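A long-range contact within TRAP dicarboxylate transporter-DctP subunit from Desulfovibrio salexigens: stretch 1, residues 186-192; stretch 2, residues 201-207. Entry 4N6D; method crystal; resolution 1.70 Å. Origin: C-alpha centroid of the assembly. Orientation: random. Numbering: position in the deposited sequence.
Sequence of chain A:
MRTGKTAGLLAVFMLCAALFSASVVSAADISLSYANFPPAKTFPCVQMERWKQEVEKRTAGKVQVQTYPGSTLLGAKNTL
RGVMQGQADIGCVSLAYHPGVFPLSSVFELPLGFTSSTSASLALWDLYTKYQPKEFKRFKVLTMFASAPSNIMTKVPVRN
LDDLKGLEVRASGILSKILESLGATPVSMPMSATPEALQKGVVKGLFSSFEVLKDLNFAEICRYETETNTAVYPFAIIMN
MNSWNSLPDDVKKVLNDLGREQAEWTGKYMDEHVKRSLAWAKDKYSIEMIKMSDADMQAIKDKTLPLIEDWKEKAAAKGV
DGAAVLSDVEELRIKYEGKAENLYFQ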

# COMPACT_ATOMS: atom_id res chain seq x y z
N PRO A 186 -2.17 -12.04 17.46
CA PRO A 186 -2.40 -12.10 16.02
C PRO A 186 -2.72 -13.51 15.59
O PRO A 186 -2.11 -14.47 16.08
N VAL A 187 -3.69 -13.64 14.69
CA VAL A 187 -4.06 -14.95 14.18
C VAL A 187 -4.03 -14.88 12.66
O VAL A 187 -4.59 -13.96 12.08
N SER A 188 -3.38 -15.83 12.02
CA SER A 188 -3.43 -15.89 10.56
C SER A 188 -4.55 -16.81 10.11
O SER A 188 -4.75 -17.89 10.67
N MET A 189 -5.31 -16.37 9.12
CA MET A 189 -6.36 -17.21 8.57
C MET A 189 -6.87 -16.56 7.32
O MET A 189 -6.75 -15.34 7.16
N PRO A 190 -7.46 -17.36 6.42
CA PRO A 190 -7.89 -16.82 5.14
C PRO A 190 -9.01 -15.80 5.29
O PRO A 190 -9.90 -15.98 6.13
N MET A 191 -8.96 -14.75 4.48
CA MET A 191 -9.97 -13.71 4.53
C MET A 191 -11.37 -14.37 4.48
O MET A 191 -12.29 -13.95 5.19
N SER A 192 -11.50 -15.41 3.66
CA SER A 192 -12.77 -16.13 3.52
C SER A 192 -13.28 -16.79 4.81
O SER A 192 -14.48 -16.97 4.99
N GLY A 201 -15.73 -15.97 17.65
CA GLY A 201 -14.82 -15.38 18.62
C GLY A 201 -13.39 -15.87 18.45
O GLY A 201 -12.52 -15.50 19.23
N VAL A 202 -13.16 -16.71 17.44
CA VAL A 202 -11.81 -17.16 17.10
C VAL A 202 -10.86 -15.99 16.79
O VAL A 202 -9.69 -16.00 17.18
N VAL A 203 -11.35 -15.00 16.05
CA VAL A 203 -10.75 -13.67 16.12
C VAL A 203 -11.87 -12.71 16.47
O VAL A 203 -13.05 -13.05 16.34
N LYS A 204 -11.50 -11.53 16.93
CA LYS A 204 -12.49 -10.55 17.37
C LYS A 204 -12.30 -9.25 16.60
O LYS A 204 -12.87 -8.23 16.95
N GLY A 205 -11.49 -9.30 15.55
CA GLY A 205 -11.33 -8.17 14.64
C GLY A 205 -10.27 -8.46 13.60
O GLY A 205 -9.75 -9.57 13.52
N LEU A 206 -9.96 -7.46 12.80
CA LEU A 206 -8.89 -7.61 11.83
C LEU A 206 -8.10 -6.33 11.66
O LEU A 206 -8.56 -5.25 12.01
N PHE A 207 -6.89 -6.49 11.14
CA PHE A 207 -5.95 -5.39 10.96
C PHE A 207 -5.75 -5.26 9.46
O PHE A 207 -5.10 -6.11 8.82

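The two stretches meet through a small, mainly apolar contact, carried largely by side chains and with no hydrogen bond across it, that buries 213 Å² in all. Its tightest point lies where the backbones come into register, the CA atoms of Val187 and Val203 being 7.1 Å apart. Both valines direct CA-to-CB toward the opposing stretch, Val187 as the t rotamer and Val203 as m, and CB of Val187 packs 3.6 Å from CG1 of Val203. CG2 of Val187 also lies 4.3 Å from the backbone O of Val202.

Two residues on, Met189 also points toward stretch 2. With chi1 p and chi2 t the chain runs out to SD, and chi3 p turns the terminal methyl toward Val202 and Val203: CE of Met189 lies 3.8 Å from CG1 of Val202 and 4.4 Å from CG1 of Val203. Val202 (t) sets out sideways and remains exposed, whereas Val203 is buried. The alternation is evident in Ser188, whose CA-to-CB bond points away and which makes no contact.

Met191 (chi1 t, chi2 p, chi3 between wells at 92°) and Leu206 (chi1 p, chi2 t) form a separate, looser pair. Both leave the backbone sideways, yet their ends converge, with SD of Met191 4.2 Å from CD1 of Leu206. Lys204, outside the contact, donates from NZ to O of Gly201 at 3.0 Å, and NZ is also hydrogen-bonded elsewhere in the structure.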

# COMPACT_ATOMS: atom_id res chain seq x y z
CB PRO A 186 -1.06 -11.64 15.42
CG PRO A 186 -0.06 -11.90 16.47
CD PRO A 186 -0.76 -11.80 17.80
CB VAL A 187 -5.48 -15.34 14.62
CG1 VAL A 187 -5.86 -16.72 14.08
CG2 VAL A 187 -5.60 -15.32 16.14
CB SER A 188 -2.09 -16.34 9.97
OG SER A 188 -1.13 -15.28 10.05
CB MET A 189 -7.50 -17.35 9.57
CG MET A 189 -8.23 -16.04 9.84
SD MET A 189 -9.78 -16.38 10.71
CE MET A 189 -9.25 -17.59 11.93
CB PRO A 190 -8.38 -18.05 4.39
CG PRO A 190 -7.66 -19.20 5.02
CD PRO A 190 -7.51 -18.84 6.46
CB MET A 191 -9.76 -12.72 3.38
CG MET A 191 -10.54 -11.42 3.50
SD MET A 191 -10.09 -10.42 4.93
CE MET A 191 -8.81 -9.32 4.30
CB SER A 192 -12.66 -17.20 2.43
OG SER A 192 -11.76 -18.23 2.82
CB VAL A 202 -11.85 -18.13 15.92
CG1 VAL A 202 -10.44 -18.48 15.46
CG2 VAL A 202 -12.61 -19.39 16.32
CB VAL A 203 -10.03 -13.23 14.82
CG1 VAL A 203 -8.82 -14.13 14.56
CG2 VAL A 203 -10.97 -13.24 13.64
CB LYS A 204 -12.40 -10.35 18.88
CG LYS A 204 -12.68 -11.65 19.68
CD LYS A 204 -12.57 -11.41 21.18
CE LYS A 204 -13.03 -12.61 21.99
NZ LYS A 204 -12.22 -13.82 21.73
CB LEU A 206 -9.41 -8.13 10.49
CG LEU A 206 -10.24 -7.21 9.58
CD1 LEU A 206 -10.36 -7.86 8.22
CD2 LEU A 206 -11.60 -6.95 10.14
CB PHE A 207 -4.64 -5.74 11.65
CG PHE A 207 -3.87 -4.56 12.19
CD1 PHE A 207 -4.06 -3.27 11.73
CD2 PHE A 207 -2.90 -4.79 13.15
CE1 PHE A 207 -3.30 -2.20 12.27
CE2 PHE A 207 -2.14 -3.75 13.68
CZ PHE A 207 -2.35 -2.45 13.24